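Local coordinates for protein phenylalanine--tRNA ligase beta subunit (Pyrococcus horikoshii, PDB 2CXI) that helps charge tRNA(Phe) with phenylalanine at the expense of ATP as part of an alpha2-beta2 tetramer, here an N-terminal fragment with the editing and B5 domains, at residues E308-E313 against V342-G347; Y289-S294 against G301-L306; F283-D288 against R336-D341. One frame throughout, in Å; residues are numbered along the deposited sequence.

Interaction 1 (E308-E313 against V342-G347); sequences EKMMYE and VLIAYG
The carbonyl oxygen A345 O takes a hydrogen bond from a water 2.7 Å away, and the ammonium atom K309 NZ donates to the same water at 3.0 Å. One water thus bridges the last turns of two helices, linking the lysine ammonium to a carbonyl near the C-terminal end of helix 335-346, where the helix dipole would probably favour a positive partner. Beside this polar link lies a buried apolar contact made by M310, present as selenomethionine. Its CG sits 3.5 Å from A345 CB, and its SE lies 3.9 Å from the same methyl. Beyond the selenium the terminal methyl moves on to the next side chain: M310 CE meets I344 CG2 at 3.8 Å, the two side chains crossing at about a right angle. Bends at chi2 (-59°) and chi3 (-69°) fold the selenoether chain back, and this is what lets a single residue touch both neighbours on the helix. M310 comes just before M311, the positive-phi C' residue of a Schellman motif, in which M311 N bonds to E308 O at 3.3 Å and Y312 N to L307 O. M310 therefore lies just past the end of helix 300-309, where the Schellman turn redirects the chain. Y312 then sends its hydroxyl to D341 OD2 on helix 335-346. M311 packs on helix 62-72. V342 and A345 rest on L306, and the C-terminal part of helix 335-346 lies against the end of helix 300-309, just ahead of strand 313-317.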
loop_
_atom_site.group_PDB
_atom_site.type_symbol
_atom_site.label_atom_id
_atom_site.label_comp_id
_atom_site.label_asym_id
_atom_site.label_seq_id
_atom_site.Cartn_x
_atom_site.Cartn_y
_atom_site.Cartn_z
ATOM N N GLU A 308 -37.456 3.889 30.251
ATOM C CA GLU A 308 -36.126 3.308 30.488
ATOM C C GLU A 308 -36.094 1.765 30.468
ATOM O O GLU A 308 -35.114 1.205 30.020
ATOM C CB GLU A 308 -35.472 3.884 31.752
ATOM C CG GLU A 308 -35.149 5.365 31.610
ATOM C CD GLU A 308 -34.545 5.975 32.868
ATOM O OE1 GLU A 308 -34.870 5.504 33.969
ATOM O OE2 GLU A 308 -33.766 6.945 32.740
ATOM N N LYS A 309 -37.159 1.097 30.940
ATOM C CA LYS A 309 -37.307 -0.356 30.789
ATOM C C LYS A 309 -37.483 -0.798 29.340
ATOM O O LYS A 309 -37.328 -1.957 29.054
ATOM C CB LYS A 309 -38.521 -0.880 31.589
ATOM C CG LYS A 309 -38.359 -0.847 33.094
ATOM C CD LYS A 309 -39.674 -1.205 33.795
ATOM C CE LYS A 309 -39.530 -0.996 35.314
ATOM N NZ LYS A 309 -40.689 -1.607 36.052
HETATM N N MSE A 310 -37.845 0.130 28.454
HETATM C CA MSE A 310 -38.079 -0.140 27.021
HETATM C C MSE A 310 -36.872 0.295 26.186
HETATM O O MSE A 310 -36.920 0.340 24.956
HETATM C CB MSE A 310 -39.361 0.538 26.553
HETATM C CG MSE A 310 -40.581 0.077 27.340
HETATM SE SE MSE A 310 -40.790 -1.930 27.131
HETATM C CE MSE A 310 -41.299 -2.045 25.199
HETATM N N MSE A 311 -35.786 0.578 26.893
HETATM C CA MSE A 311 -34.464 0.846 26.311
HETATM C C MSE A 311 -34.322 2.258 25.763
HETATM O O MSE A 311 -33.456 2.511 24.906
HETATM C CB MSE A 311 -34.065 -0.199 25.254
HETATM C CG MSE A 311 -34.085 -1.635 25.800
HETATM SE SE MSE A 311 -33.421 -2.931 24.527
HETATM C CE MSE A 311 -34.630 -2.704 23.244
ATOM N N TYR A 312 -35.117 3.194 26.294
ATOM C CA TYR A 312 -34.970 4.593 25.882
ATOM C C TYR A 312 -34.086 5.370 26.842
ATOM O O TYR A 312 -34.126 5.156 28.047
ATOM C CB TYR A 312 -36.304 5.368 25.811
ATOM C CG TYR A 312 -37.296 4.939 24.765
ATOM C CD1 TYR A 312 -37.405 5.627 23.536
ATOM C CD2 TYR A 312 -38.191 3.903 25.037
ATOM C CE1 TYR A 312 -38.356 5.243 22.585
ATOM C CE2 TYR A 312 -39.143 3.522 24.086
ATOM C CZ TYR A 312 -39.236 4.194 22.896
ATOM O OH TYR A 312 -40.193 3.805 21.983
ATOM N N GLU A 313 -33.341 6.327 26.294
ATOM C CA GLU A 313 -32.823 7.405 27.108
ATOM C C GLU A 313 -33.886 8.474 27.153
ATOM O O GLU A 313 -34.531 8.749 26.146
ATOM C CB GLU A 313 -31.513 7.988 26.562
ATOM C CG GLU A 313 -31.031 9.188 27.363
ATOM C CD GLU A 313 -29.815 9.827 26.734
ATOM O OE1 GLU A 313 -28.724 9.253 26.871
ATOM O OE2 GLU A 313 -29.973 10.893 26.106
ATOM N N VAL A 342 -44.928 2.516 26.396
ATOM C CA VAL A 342 -45.359 2.815 27.798
ATOM C C VAL A 342 -46.394 1.790 28.299
ATOM O O VAL A 342 -46.293 1.285 29.448
ATOM C CB VAL A 342 -45.890 4.274 27.936
ATOM C CG1 VAL A 342 -46.468 4.539 29.357
ATOM C CG2 VAL A 342 -44.763 5.277 27.668
ATOM N N LEU A 343 -47.376 1.482 27.440
ATOM C CA LEU A 343 -48.435 0.535 27.794
ATOM C C LEU A 343 -47.847 -0.845 27.986
ATOM O O LEU A 343 -48.177 -1.523 28.936
ATOM C CB LEU A 343 -49.557 0.501 26.733
ATOM C CG LEU A 343 -50.389 1.767 26.560
ATOM C CD1 LEU A 343 -51.372 1.656 25.376
ATOM C CD2 LEU A 343 -51.143 2.159 27.849
ATOM N N ILE A 344 -46.925 -1.235 27.107
ATOM C CA ILE A 344 -46.240 -2.510 27.241
ATOM C C ILE A 344 -45.471 -2.616 28.553
ATOM O O ILE A 344 -45.617 -3.604 29.283
ATOM C CB ILE A 344 -45.272 -2.748 26.040
ATOM C CG1 ILE A 344 -46.047 -2.895 24.717
ATOM C CG2 ILE A 344 -44.390 -3.960 26.335
ATOM C CD1 ILE A 344 -45.114 -2.951 23.481
ATOM N N ALA A 345 -44.645 -1.603 28.840
ATOM C CA ALA A 345 -43.789 -1.558 30.050
ATOM C C ALA A 345 -44.592 -1.533 31.338
ATOM O O ALA A 345 -44.151 -2.081 32.362
ATOM C CB ALA A 345 -42.856 -0.360 30.016
ATOM N N TYR A 346 -45.731 -0.852 31.288
ATOM C CA TYR A 346 -46.717 -0.875 32.376
ATOM C C TYR A 346 -47.040 -2.332 32.822
ATOM O O TYR A 346 -47.386 -2.555 33.970
ATOM C CB TYR A 346 -47.983 -0.114 31.949
ATOM C CG TYR A 346 -48.918 0.249 33.096
ATOM C CD1 TYR A 346 -50.174 -0.372 33.233
ATOM C CD2 TYR A 346 -48.541 1.171 34.054
ATOM C CE1 TYR A 346 -51.025 -0.054 34.303
ATOM C CE2 TYR A 346 -49.377 1.494 35.111
ATOM C CZ TYR A 346 -50.607 0.885 35.242
ATOM O OH TYR A 346 -51.416 1.232 36.315
ATOM N N GLY A 347 -46.892 -3.308 31.909
ATOM C CA GLY A 347 -47.102 -4.743 32.197
ATOM C C GLY A 347 -45.947 -5.418 32.945
ATOM O O GLY A 347 -46.145 -6.422 33.629
HETATM O O HOH W 1 -43.486 -1.893 34.959
#

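Interaction 2 (Y289-S294 against G301-L306); sequences YIRKLS and GEIKEL
I303 is where G301-L306 meets the other helix, through I290 and R291. It points at helix 287-294, and its CD1 does all the touching. With chi2 at 170° the CG1 branch is stretched out, carrying I303 CD1 to 4.0 Å from I290 CG2 and 3.6 Å from R291 NH1. The two isoleucines approach aslant, methyl against methyl. The arginine chain instead passes the isoleucine at about a right angle, its guanidinium obliquely set to the methyl; a bend at chi3 (-66°) turns the group in this direction. Its charge is met elsewhere: R291 NH1 forms a salt bridge with D300 OD1 and a hydrogen bond to L298 O, so the carbons of I303 lie beside an already paired cation. These two short helices, joined by the turn through L298, are consistent with the helix-turn-helix clan to which the B5 family is assigned, and this contact is part of the packing between them. The CG2 methyl of I303 faces a different neighbour, coming within 3.6 Å of L287 CD2 at the start of helix 287-294. Further along, the backbone keeps to regular helix, E305 N bonding to G301 O and L306 N to E302 O, which holds the I303 side chain on the flank that faces I290. On the facing helix, I290 O accepts twice: from S294 N at 3.0 Å and from S294 OG at 2.6 Å. The two donors reach it from opposite faces of its carbonyl plane, OG tilted 25° from that plane, and S294 OG also bonds to L296 N where the chain enters the turn.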
loop_
_atom_site.group_PDB
_atom_site.type_symbol
_atom_site.label_atom_id
_atom_site.label_comp_id
_atom_site.label_asym_id
_atom_site.label_seq_id
_atom_site.Cartn_x
_atom_site.Cartn_y
_atom_site.Cartn_z
ATOM N N TYR A 289 -49.374 13.974 26.429
ATOM C CA TYR A 289 -49.938 13.128 25.374
ATOM C C TYR A 289 -50.041 11.680 25.873
ATOM O O TYR A 289 -51.072 11.031 25.718
ATOM C CB TYR A 289 -49.118 13.192 24.094
ATOM C CG TYR A 289 -49.512 12.164 23.042
ATOM C CD1 TYR A 289 -48.931 10.881 23.007
ATOM C CD2 TYR A 289 -50.425 12.500 22.044
ATOM C CE1 TYR A 289 -49.312 9.951 22.020
ATOM C CE2 TYR A 289 -50.803 11.587 21.063
ATOM C CZ TYR A 289 -50.241 10.326 21.054
ATOM O OH TYR A 289 -50.629 9.472 20.056
ATOM N N ILE A 290 -48.974 11.204 26.506
ATOM C CA ILE A 290 -48.951 9.863 27.057
ATOM C C ILE A 290 -50.047 9.643 28.122
ATOM O O ILE A 290 -50.783 8.623 28.092
ATOM C CB ILE A 290 -47.527 9.543 27.626
ATOM C CG1 ILE A 290 -46.451 9.638 26.526
ATOM C CG2 ILE A 290 -47.508 8.173 28.304
ATOM C CD1 ILE A 290 -46.554 8.568 25.489
ATOM N N ARG A 291 -50.132 10.571 29.085
ATOM C CA ARG A 291 -51.211 10.525 30.092
ATOM C C ARG A 291 -52.604 10.558 29.458
ATOM O O ARG A 291 -53.416 9.679 29.722
ATOM C CB ARG A 291 -51.076 11.688 31.081
ATOM C CG ARG A 291 -50.193 11.349 32.239
ATOM C CD ARG A 291 -50.072 12.468 33.296
ATOM N NE ARG A 291 -49.391 13.635 32.756
ATOM C CZ ARG A 291 -48.092 13.818 32.774
ATOM N NH1 ARG A 291 -47.304 12.914 33.326
ATOM N NH2 ARG A 291 -47.587 14.931 32.253
ATOM N N LYS A 292 -52.859 11.549 28.609
ATOM C CA LYS A 292 -54.191 11.769 28.061
ATOM C C LYS A 292 -54.679 10.612 27.185
ATOM O O LYS A 292 -55.851 10.231 27.226
ATOM C CB LYS A 292 -54.233 13.101 27.301
ATOM C CG LYS A 292 -54.292 14.335 28.219
ATOM C CD LYS A 292 -55.592 14.335 29.087
ATOM C CE LYS A 292 -55.378 14.884 30.489
ATOM N NZ LYS A 292 -54.704 16.212 30.490
ATOM N N LEU A 293 -53.771 10.016 26.412
ATOM C CA LEU A 293 -54.208 8.966 25.518
ATOM C C LEU A 293 -54.145 7.573 26.142
ATOM O O LEU A 293 -54.831 6.670 25.691
ATOM C CB LEU A 293 -53.525 9.079 24.137
ATOM C CG LEU A 293 -53.801 10.286 23.192
ATOM C CD1 LEU A 293 -55.195 10.366 22.657
ATOM C CD2 LEU A 293 -53.465 11.672 23.773
ATOM N N SER A 294 -53.335 7.379 27.183
ATOM C CA SER A 294 -53.265 6.074 27.843
ATOM C C SER A 294 -54.399 5.840 28.849
ATOM O O SER A 294 -54.687 4.693 29.198
ATOM C CB SER A 294 -51.960 5.879 28.587
ATOM O OG SER A 294 -51.830 6.796 29.650
ATOM N N GLY A 301 -41.940 11.267 36.197
ATOM C CA GLY A 301 -40.956 10.317 36.703
ATOM C C GLY A 301 -41.350 8.856 36.448
ATOM O O GLY A 301 -40.504 8.025 36.098
ATOM N N GLU A 302 -42.627 8.540 36.645
ATOM C CA GLU A 302 -43.111 7.180 36.379
ATOM C C GLU A 302 -43.022 6.806 34.893
ATOM O O GLU A 302 -42.602 5.685 34.535
ATOM C CB GLU A 302 -44.526 7.003 36.905
ATOM C CG GLU A 302 -44.546 6.934 38.423
ATOM C CD GLU A 302 -45.933 7.100 38.995
ATOM O OE1 GLU A 302 -46.748 7.860 38.425
ATOM O OE2 GLU A 302 -46.200 6.442 40.020
ATOM N N ILE A 303 -43.399 7.751 34.042
ATOM C CA ILE A 303 -43.306 7.545 32.597
ATOM C C ILE A 303 -41.841 7.394 32.214
ATOM O O ILE A 303 -41.486 6.492 31.436
ATOM C CB ILE A 303 -43.964 8.690 31.794
ATOM C CG1 ILE A 303 -45.469 8.756 32.121
ATOM C CG2 ILE A 303 -43.750 8.442 30.272
ATOM C CD1 ILE A 303 -46.161 9.975 31.592
ATOM N N LYS A 304 -40.975 8.257 32.760
ATOM C CA LYS A 304 -39.545 8.097 32.484
ATOM C C LYS A 304 -39.042 6.666 32.799
ATOM O O LYS A 304 -38.324 6.063 32.008
ATOM C CB LYS A 304 -38.706 9.155 33.216
ATOM C CG LYS A 304 -37.195 8.945 33.075
ATOM C CD LYS A 304 -36.429 10.231 33.333
ATOM C CE LYS A 304 -34.986 9.894 33.680
ATOM N NZ LYS A 304 -34.140 11.042 33.455
ATOM N N GLU A 305 -39.421 6.151 33.964
ATOM C CA GLU A 305 -38.998 4.841 34.430
ATOM C C GLU A 305 -39.513 3.728 33.520
ATOM O O GLU A 305 -38.822 2.751 33.298
ATOM C CB GLU A 305 -39.534 4.566 35.824
ATOM C CG GLU A 305 -38.934 5.421 36.938
ATOM C CD GLU A 305 -39.443 4.968 38.287
ATOM O OE1 GLU A 305 -40.154 5.750 38.985
ATOM O OE2 GLU A 305 -39.156 3.796 38.632
ATOM N N LEU A 306 -40.739 3.858 33.039
ATOM C CA LEU A 306 -41.292 2.853 32.116
ATOM C C LEU A 306 -40.538 2.858 30.775
ATOM O O LEU A 306 -40.185 1.795 30.260
ATOM C CB LEU A 306 -42.781 3.088 31.891
ATOM C CG LEU A 306 -43.714 2.791 33.083
ATOM C CD1 LEU A 306 -45.126 3.123 32.679
ATOM C CD2 LEU A 306 -43.640 1.332 33.608
#

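Interaction 3 (F283-D288 against R336-D341); sequences FEVELD and RDILED
F283, with CG anti to its nitrogen (chi1 -151°), brings its ring to helix 335-346, where I338 bends at both torsions (chi1 -48°, chi2 -54°) to meet it. The CG1 branch of I338 goes to the ring: I338 CG1 lies 3.7 Å from F283 CD2 and 3.8 Å from F283 CE2. I338 CD1 follows at 3.9 Å from F283 CD2, so the CD2 and CE2 atoms carry the contact, the two side chains passing aslant. The other branch serves the strand's next inward residue, I338 CG2 touching V285 CG1 at 3.9 Å. Those two side chains slide past each other in opposite directions. One isoleucine thus straddles two alternate residues of strand 281-286, both on the sheet face that the helix covers, while E284 between them points away. Without the CG1, CD1 and CG2 carbons of I338, as with an alanine here, the ring of F283 and the CG1 methyl of V285 would probably lose their partner and a gap would open between strand and helix. I338 also touches L323 of the central strand, I332 and L307, so it is enclosed by sheet, loop and helix together. On the same helix, D337, E340 and D341 are predicted to bind magnesium jointly with the alpha subunit. D337 OD2 accepts from the backbone nitrogens of M333 and H334, and D341 OD2 forms a salt bridge with R329. The arrangement is that of the B5 domain: a small three-stranded antiparallel sheet with a helix packed across it, whose acidic residues are predicted to form part of the metal site.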
loop_
_atom_site.group_PDB
_atom_site.type_symbol
_atom_site.label_atom_id
_atom_site.label_comp_id
_atom_site.label_asym_id
_atom_site.label_seq_id
_atom_site.Cartn_x
_atom_site.Cartn_y
_atom_site.Cartn_z
ATOM N N PHE A 283 -36.295 10.933 19.215
ATOM C CA PHE A 283 -37.714 11.236 19.144
ATOM C C PHE A 283 -38.093 12.134 20.327
ATOM O O PHE A 283 -37.476 12.084 21.376
ATOM C CB PHE A 283 -38.551 9.954 19.219
ATOM C CG PHE A 283 -39.883 10.052 18.502
ATOM C CD1 PHE A 283 -39.965 9.828 17.120
ATOM C CD2 PHE A 283 -41.059 10.345 19.215
ATOM C CE1 PHE A 283 -41.205 9.912 16.451
ATOM C CE2 PHE A 283 -42.318 10.423 18.544
ATOM C CZ PHE A 283 -42.386 10.210 17.178
ATOM N N GLU A 284 -39.133 12.943 20.144
ATOM C CA GLU A 284 -39.617 13.831 21.198
ATOM C C GLU A 284 -41.105 13.627 21.391
ATOM O O GLU A 284 -41.856 13.562 20.418
ATOM C CB GLU A 284 -39.347 15.298 20.836
ATOM C CG GLU A 284 -37.891 15.616 20.558
ATOM C CD GLU A 284 -37.601 17.122 20.589
ATOM O OE1 GLU A 284 -38.448 17.881 21.129
ATOM O OE2 GLU A 284 -36.524 17.537 20.105
ATOM N N VAL A 285 -41.529 13.505 22.638
ATOM C CA VAL A 285 -42.951 13.351 22.935
ATOM C C VAL A 285 -43.345 14.221 24.151
ATOM O O VAL A 285 -42.595 14.346 25.117
ATOM C CB VAL A 285 -43.354 11.838 23.156
ATOM C CG1 VAL A 285 -42.812 11.316 24.468
ATOM C CG2 VAL A 285 -44.880 11.644 23.048
ATOM N N GLU A 286 -44.538 14.793 24.093
ATOM C CA GLU A 286 -45.114 15.526 25.243
ATOM C C GLU A 286 -45.638 14.502 26.241
ATOM O O GLU A 286 -46.447 13.668 25.873
ATOM C CB GLU A 286 -46.296 16.388 24.737
ATOM C CG GLU A 286 -45.860 17.557 23.858
ATOM C CD GLU A 286 -45.086 18.595 24.652
ATOM O OE1 GLU A 286 -45.132 18.553 25.911
ATOM O OE2 GLU A 286 -44.414 19.445 24.026
ATOM N N LEU A 287 -45.211 14.563 27.502
ATOM C CA LEU A 287 -45.659 13.560 28.484
ATOM C C LEU A 287 -47.170 13.605 28.760
ATOM O O LEU A 287 -47.784 12.600 29.125
ATOM C CB LEU A 287 -44.871 13.670 29.775
ATOM C CG LEU A 287 -43.389 13.324 29.546
ATOM C CD1 LEU A 287 -42.557 13.817 30.681
ATOM C CD2 LEU A 287 -43.185 11.836 29.353
ATOM N N ASP A 288 -47.777 14.768 28.556
ATOM C CA ASP A 288 -49.226 14.839 28.745
ATOM C C ASP A 288 -49.984 14.110 27.616
ATOM O O ASP A 288 -51.079 13.629 27.845
ATOM C CB ASP A 288 -49.708 16.266 29.002
ATOM C CG ASP A 288 -51.021 16.299 29.787
ATOM O OD1 ASP A 288 -51.075 15.914 30.990
ATOM O OD2 ASP A 288 -52.062 16.666 29.245
ATOM N N ARG A 336 -47.912 7.808 18.870
ATOM C CA ARG A 336 -48.635 6.607 19.357
ATOM C C ARG A 336 -47.681 5.376 19.536
ATOM O O ARG A 336 -48.018 4.432 20.241
ATOM C CB ARG A 336 -49.801 6.235 18.449
ATOM C CG ARG A 336 -49.348 5.672 17.080
ATOM C CD ARG A 336 -50.436 5.044 16.253
ATOM N NE ARG A 336 -50.044 4.888 14.840
ATOM C CZ ARG A 336 -50.913 4.694 13.857
ATOM N NH1 ARG A 336 -52.231 4.682 14.100
ATOM N NH2 ARG A 336 -50.473 4.528 12.620
ATOM N N ASP A 337 -46.529 5.382 18.862
ATOM C CA ASP A 337 -45.523 4.306 19.043
ATOM C C ASP A 337 -44.831 4.402 20.422
ATOM O O ASP A 337 -44.545 3.375 21.023
ATOM C CB ASP A 337 -44.464 4.282 17.919
ATOM C CG ASP A 337 -45.061 4.151 16.541
ATOM O OD1 ASP A 337 -46.016 3.369 16.369
ATOM O OD2 ASP A 337 -44.639 4.798 15.558
ATOM N N ILE A 338 -44.542 5.634 20.885
ATOM C CA ILE A 338 -44.037 5.833 22.238
ATOM C C ILE A 338 -45.093 5.385 23.245
ATOM O O ILE A 338 -44.783 4.715 24.237
ATOM C CB ILE A 338 -43.647 7.304 22.499
ATOM C CG1 ILE A 338 -42.770 7.861 21.339
ATOM C CG2 ILE A 338 -42.928 7.419 23.841
ATOM C CD1 ILE A 338 -41.470 6.963 21.010
ATOM N N LEU A 339 -46.345 5.777 22.971
ATOM C CA LEU A 339 -47.462 5.402 23.851
ATOM C C LEU A 339 -47.588 3.889 23.990
ATOM O O LEU A 339 -47.813 3.361 25.093
ATOM C CB LEU A 339 -48.789 6.007 23.316
ATOM C CG LEU A 339 -50.104 5.523 23.987
ATOM C CD1 LEU A 339 -50.118 5.795 25.489
ATOM C CD2 LEU A 339 -51.317 6.203 23.257
ATOM N N GLU A 340 -47.447 3.184 22.873
ATOM C CA GLU A 340 -47.503 1.709 22.903
ATOM C C GLU A 340 -46.441 1.119 23.818
ATOM O O GLU A 340 -46.705 0.207 24.591
ATOM C CB GLU A 340 -47.346 1.132 21.482
ATOM C CG GLU A 340 -47.839 -0.299 21.314
ATOM C CD GLU A 340 -49.358 -0.409 21.497
ATOM O OE1 GLU A 340 -50.079 0.601 21.316
ATOM O OE2 GLU A 340 -49.852 -1.508 21.804
ATOM N N ASP A 341 -45.224 1.650 23.755
ATOM C CA ASP A 341 -44.135 1.085 24.588
ATOM C C ASP A 341 -44.379 1.348 26.074
ATOM O O ASP A 341 -44.043 0.527 26.918
ATOM C CB ASP A 341 -42.764 1.651 24.173
ATOM C CG ASP A 341 -42.222 1.020 22.896
ATOM O OD1 ASP A 341 -42.761 -0.022 22.466
ATOM O OD2 ASP A 341 -41.236 1.494 22.286
#

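From the N-terminal side, strand 281-286 opens interaction 3, which closes only when the chain reaches helix 335-346 and so spans most of the B5 domain. Interaction 2 lies wholly within that span, closing the short turn between helices 287-294 and 300-309. Interaction 1 starts after it, at the end of helix 300-309, and finishes beyond interaction 3 on helix 335-346, so interactions 1 and 3 cross. The three are closely linked: L343 CD2 packs on S294 CB, I290 packs on L339, and the Y312 hydroxyl touches I338 CD1. Together they tie the three-stranded sheet and three helices into one unit.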